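Local atomic coordinates of lovastatin nonaketide synthase, polyketide synthase component (PDB entry 7CPX), a protein that builds the nonaketide dihydromonacolin L from malonyl-CoA, using NADPH and S-adenosyl-L-methionine, in fungal biosynthesis of the cholesterol-lowering compound lovastatin. Residues A[2148-2154]-A[2175-2181]; A[2154-2158]-A[2182-2186]. The protein carries 2 engineered substitutions. All coordinates share one frame. Residues are numbered along the deposited sequence.

Contact 1. Residues A[2148-2154]-A[2175-2181]; sequences DAETLFA and WMVQHGA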
# COMPACT_ATOMS: atom_id res chain seq x y z
N ASP A 2148 -19.35 5.22 45.40
CA ASP A 2148 -19.87 3.88 45.16
C ASP A 2148 -18.88 3.01 44.40
O ASP A 2148 -19.29 2.03 43.76
CB ASP A 2148 -21.20 3.95 44.42
CG ASP A 2148 -21.08 4.65 43.08
OD1 ASP A 2148 -19.98 5.13 42.75
OD2 ASP A 2148 -22.10 4.73 42.36
N ALA A 2149 -17.59 3.35 44.42
CA ALA A 2149 -16.60 2.50 43.78
C ALA A 2149 -16.45 1.17 44.51
O ALA A 2149 -16.15 0.15 43.88
CB ALA A 2149 -15.25 3.22 43.72
N GLU A 2150 -16.67 1.17 45.82
CA GLU A 2150 -16.51 -0.02 46.65
C GLU A 2150 -17.86 -0.46 47.19
O GLU A 2150 -18.86 0.27 47.12
CB GLU A 2150 -15.54 0.27 47.81
CG GLU A 2150 -14.76 -0.94 48.28
CD GLU A 2150 -13.74 -1.41 47.26
OE1 GLU A 2150 -13.63 -0.78 46.19
OE2 GLU A 2150 -13.05 -2.42 47.53
N THR A 2151 -17.89 -1.67 47.73
CA THR A 2151 -19.10 -2.18 48.36
C THR A 2151 -19.53 -1.25 49.49
O THR A 2151 -18.71 -0.81 50.29
CB THR A 2151 -18.88 -3.59 48.88
OG1 THR A 2151 -18.66 -4.49 47.79
CG2 THR A 2151 -20.08 -4.06 49.69
N LEU A 2152 -20.83 -0.97 49.55
CA LEU A 2152 -21.38 -0.05 50.53
C LEU A 2152 -22.40 -0.67 51.46
O LEU A 2152 -22.84 -0.01 52.41
CB LEU A 2152 -22.05 1.14 49.83
CG LEU A 2152 -21.11 2.09 49.07
CD1 LEU A 2152 -21.92 3.00 48.19
CD2 LEU A 2152 -20.28 2.90 50.05
N PHE A 2153 -22.80 -1.92 51.23
CA PHE A 2153 -23.91 -2.53 51.95
C PHE A 2153 -23.55 -3.94 52.39
O PHE A 2153 -22.71 -4.60 51.77
CB PHE A 2153 -25.16 -2.55 51.07
CG PHE A 2153 -25.57 -1.20 50.57
CD1 PHE A 2153 -26.23 -0.30 51.39
CD2 PHE A 2153 -25.28 -0.82 49.27
CE1 PHE A 2153 -26.59 0.95 50.92
CE2 PHE A 2153 -25.65 0.43 48.80
CZ PHE A 2153 -26.30 1.31 49.63
N ALA A 2154 -24.20 -4.38 53.46
CA ALA A 2154 -23.95 -5.70 54.02
C ALA A 2154 -24.90 -6.73 53.41
O ALA A 2154 -26.06 -6.44 53.12
CB ALA A 2154 -24.12 -5.68 55.54
N TRP A 2175 -28.68 -0.97 41.80
CA TRP A 2175 -27.38 -0.42 42.17
C TRP A 2175 -26.95 -0.93 43.54
O TRP A 2175 -25.78 -1.29 43.74
CB TRP A 2175 -27.45 1.10 42.15
CG TRP A 2175 -26.29 1.77 42.80
CD1 TRP A 2175 -25.12 2.12 42.20
CD2 TRP A 2175 -26.19 2.16 44.17
NE1 TRP A 2175 -24.29 2.72 43.12
CE2 TRP A 2175 -24.92 2.75 44.33
CE3 TRP A 2175 -27.04 2.07 45.27
CZ2 TRP A 2175 -24.49 3.25 45.56
CZ3 TRP A 2175 -26.61 2.57 46.48
CH2 TRP A 2175 -25.34 3.15 46.61
N MET A 2176 -27.87 -0.96 44.50
CA MET A 2176 -27.56 -1.48 45.83
C MET A 2176 -27.01 -2.89 45.74
O MET A 2176 -25.94 -3.19 46.29
CB MET A 2176 -28.82 -1.46 46.70
CG MET A 2176 -29.16 -0.14 47.33
SD MET A 2176 -30.60 -0.35 48.40
CE MET A 2176 -30.61 1.20 49.29
N VAL A 2177 -27.73 -3.78 45.05
CA VAL A 2177 -27.27 -5.16 44.95
C VAL A 2177 -25.95 -5.23 44.20
O VAL A 2177 -25.09 -6.06 44.52
CB VAL A 2177 -28.34 -6.05 44.28
CG1 VAL A 2177 -28.71 -5.52 42.93
CG2 VAL A 2177 -27.84 -7.48 44.16
N GLN A 2178 -25.75 -4.35 43.21
CA GLN A 2178 -24.45 -4.24 42.59
C GLN A 2178 -23.38 -3.82 43.58
O GLN A 2178 -22.19 -4.05 43.34
CB GLN A 2178 -24.49 -3.24 41.43
CG GLN A 2178 -25.12 -3.78 40.17
CD GLN A 2178 -25.07 -2.78 39.03
OE1 GLN A 2178 -25.26 -1.58 39.22
NE2 GLN A 2178 -24.79 -3.28 37.83
N HIS A 2179 -23.77 -3.21 44.70
CA HIS A 2179 -22.83 -2.74 45.71
C HIS A 2179 -23.13 -3.34 47.07
O HIS A 2179 -23.11 -2.66 48.10
CB HIS A 2179 -22.84 -1.21 45.78
CG HIS A 2179 -22.10 -0.56 44.65
ND1 HIS A 2179 -22.72 -0.15 43.49
CD2 HIS A 2179 -20.79 -0.26 44.50
CE1 HIS A 2179 -21.82 0.38 42.68
NE2 HIS A 2179 -20.64 0.33 43.27
N GLY A 2180 -23.40 -4.65 47.11
CA GLY A 2180 -23.37 -5.41 48.34
C GLY A 2180 -24.72 -5.73 48.95
O GLY A 2180 -24.77 -6.52 49.90
N ALA A 2181 -25.81 -5.15 48.45
CA ALA A 2181 -27.13 -5.38 49.05
C ALA A 2181 -27.70 -6.68 48.51
O ALA A 2181 -28.28 -6.74 47.42
CB ALA A 2181 -28.06 -4.21 48.76
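A helix that ends in a turn offers backbone groups that a passing loop can use, and the C-terminal end of helix 2167-2178 in the ketoreductase domain is a worked case. The chain leaves the helix through a Schellman motif: Ala2181 N bonds to Met2176 O at 2.9 Å, Gly2180 N makes a weak bond to Val2177 O at 3.4 Å, and Gly2180 has a positive phi of 102°. An ideal CB on Gly2180 would stand 2.4 Å from Phe2153 O, so loop and turn both exclude a side chain here. The turn presents the carbonyl of His2179 to loop 2148-2154, where Leu2152 N donates to His2179 O at 3.2 Å and Phe2153 N adds a weak bond to His2179 O, also at 3.2 Å. The His2179 ring is tied back to the helix it follows by ND1 to Trp2175 O (3.3 Å), while Asp2148 CB makes a CH-pi contact over its face.

One helical turn earlier, Trp2175 NE1 donates to Asp2148 OD2 at 3.1 Å; the other carboxylate oxygen, OD1, bonds to Ser2146. Apolar side chains pack between loop and helix. Phe2153 CE2 lies 3.3 Å from Trp2175 CZ3, Met2176 makes a Met-aromatic contact with the Phe2153 ring (SD to centroid 5.0 Å), and Leu2152 CD1 reaches Trp2175 CZ2 at 3.7 Å. Helix 2363-2385 covers Leu2152 and Trp2175, and Tyr2159 meets Phe2153 edge-to-face. Helix 2167-2178 belongs to the first beta-alpha-beta unit of a Rossmann fold, with the incoming loop packed against the turn that leads from it to the second strand.

Contact 2. Residues A[2154-2158]-A[2182-2186]; sequences AADKT and CHIVL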
# COMPACT_ATOMS: atom_id res chain seq x y z
N ALA A 2154 -24.20 -4.38 53.46
CA ALA A 2154 -23.95 -5.70 54.02
C ALA A 2154 -24.90 -6.73 53.41
O ALA A 2154 -26.06 -6.44 53.12
CB ALA A 2154 -24.12 -5.68 55.54
N ALA A 2155 -24.38 -7.94 53.22
CA ALA A 2155 -25.16 -9.02 52.64
C ALA A 2155 -26.15 -9.64 53.62
O ALA A 2155 -27.07 -10.34 53.19
CB ALA A 2155 -24.24 -10.11 52.10
N ASP A 2156 -25.98 -9.39 54.92
CA ASP A 2156 -26.81 -10.00 55.95
C ASP A 2156 -27.87 -9.05 56.48
O ASP A 2156 -28.26 -9.14 57.65
CB ASP A 2156 -25.93 -10.51 57.10
CG ASP A 2156 -25.13 -9.40 57.75
OD1 ASP A 2156 -25.21 -8.25 57.27
OD2 ASP A 2156 -24.43 -9.68 58.74
N LYS A 2157 -28.35 -8.13 55.64
CA LYS A 2157 -29.34 -7.16 56.05
C LYS A 2157 -30.28 -6.86 54.89
O LYS A 2157 -29.88 -6.88 53.73
CB LYS A 2157 -28.69 -5.86 56.54
CG LYS A 2157 -28.08 -5.96 57.92
CD LYS A 2157 -27.15 -4.80 58.21
CE LYS A 2157 -26.68 -4.81 59.66
NZ LYS A 2157 -25.65 -3.76 59.92
N THR A 2158 -31.54 -6.58 55.23
CA THR A 2158 -32.53 -6.17 54.26
C THR A 2158 -32.57 -4.65 54.17
O THR A 2158 -32.59 -3.97 55.20
CB THR A 2158 -33.92 -6.69 54.62
OG1 THR A 2158 -33.97 -7.00 56.02
CG2 THR A 2158 -34.26 -7.92 53.81
N CYS A 2182 -27.54 -7.75 49.28
CA CYS A 2182 -28.04 -9.06 48.88
C CYS A 2182 -29.53 -9.23 49.16
O CYS A 2182 -30.12 -10.20 48.67
CB CYS A 2182 -27.26 -10.16 49.59
SG CYS A 2182 -25.53 -10.27 49.09
N HIS A 2183 -30.14 -8.33 49.93
CA HIS A 2183 -31.56 -8.44 50.27
C HIS A 2183 -32.19 -7.06 50.22
O HIS A 2183 -31.84 -6.18 51.02
CB HIS A 2183 -31.75 -9.07 51.65
CG HIS A 2183 -31.15 -10.44 51.77
ND1 HIS A 2183 -31.84 -11.58 51.43
CD2 HIS A 2183 -29.93 -10.85 52.19
CE1 HIS A 2183 -31.07 -12.64 51.63
NE2 HIS A 2183 -29.90 -12.22 52.09
N ILE A 2184 -33.12 -6.87 49.29
CA ILE A 2184 -33.76 -5.59 49.06
C ILE A 2184 -35.27 -5.79 49.06
O ILE A 2184 -35.78 -6.79 48.55
CB ILE A 2184 -33.30 -4.94 47.75
CG1 ILE A 2184 -31.77 -4.82 47.73
CG2 ILE A 2184 -33.93 -3.57 47.58
CD1 ILE A 2184 -31.20 -4.28 46.44
N VAL A 2185 -35.99 -4.82 49.63
CA VAL A 2185 -37.44 -4.88 49.77
C VAL A 2185 -37.99 -3.56 49.25
O VAL A 2185 -37.90 -2.53 49.92
CB VAL A 2185 -37.87 -5.13 51.22
CG1 VAL A 2185 -39.39 -5.26 51.30
CG2 VAL A 2185 -37.20 -6.37 51.77
N LEU A 2186 -38.58 -3.59 48.06
CA LEU A 2186 -39.29 -2.44 47.53
C LEU A 2186 -40.71 -2.43 48.09
O LEU A 2186 -41.37 -3.47 48.14
CB LEU A 2186 -39.33 -2.47 46.01
CG LEU A 2186 -38.06 -2.94 45.30
CD1 LEU A 2186 -38.24 -2.91 43.80
CD2 LEU A 2186 -36.88 -2.09 45.71
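In a parallel sheet a strand residue may spend its backbone bonds on one neighbour and meet the other by packing, and the start of strands 2158-2162 and 2183-2187 illustrates how the two segments approach in that case. No conventional hydrogen bond joins residues 2154-2158 to residues 2182-2186, because Thr2158 bonds through its backbone to Pro2235 and Gly2237 on its other side, while His2183 bonds to Tyr2159. The backbone contact is instead a CA-H...O interaction, with Thr2158 CA 3.3 Å from His2183 O. That carbonyl also lies 3.4 Å from Lys2157 O, an approach of two acceptors that cannot be a bond. On its other edge strand 2183-2187 bonds to Arg2207 of the adjacent strand.

Side-chain packing makes up much of the rest. Thr2158, His2183 and Val2185 share a face of the sheet, and Thr2158 CG2 touches both partners, at 3.5 Å from His2183 CB and 3.9 Å from Val2185 CG2. At the mouth of the pair Ala2155 CB meets Cys2182 SG at 3.3 Å. Ile2184, on the reverse face, turns to Met2176 and Val2177 of helix 2167-2178.

Polar groups mostly look elsewhere. Ala2155 O approaches the edge of the His2183 ring, 3.1 Å from carbon CD2, while ND1 of that ring has a weak bond to Arg2207. Lys2157 points away and forms a salt bridge with Asp2287. Between these segments, then, the 292 Å² contact consists of apolar packing and a CA-H...O approach, with backbone bonds directed to Tyr2159, Arg2207, Pro2235 and Gly2237.

From the N terminus, the chain leaves strand 2139-2143, runs through loop 2148-2154 and, by way of the shared Ala2154, continues through 2154-2157 into strand 2158-2162, then helix 2167-2178. At the end of that helix contact 1 closes a loop back onto 2148-2154; the chain then passes through a short turn into strand 2183-2187, where contact 2 closes a second. The closures cross, since the segments alternate along the chain. Their centres lie about 10 Å apart, and they touch: Met2176 CB packs on Ile2184 CD1 at 3.7 Å. Together they fasten the lead-in to the first strand to the helix end and the start of the second strand of the beta-alpha-beta unit.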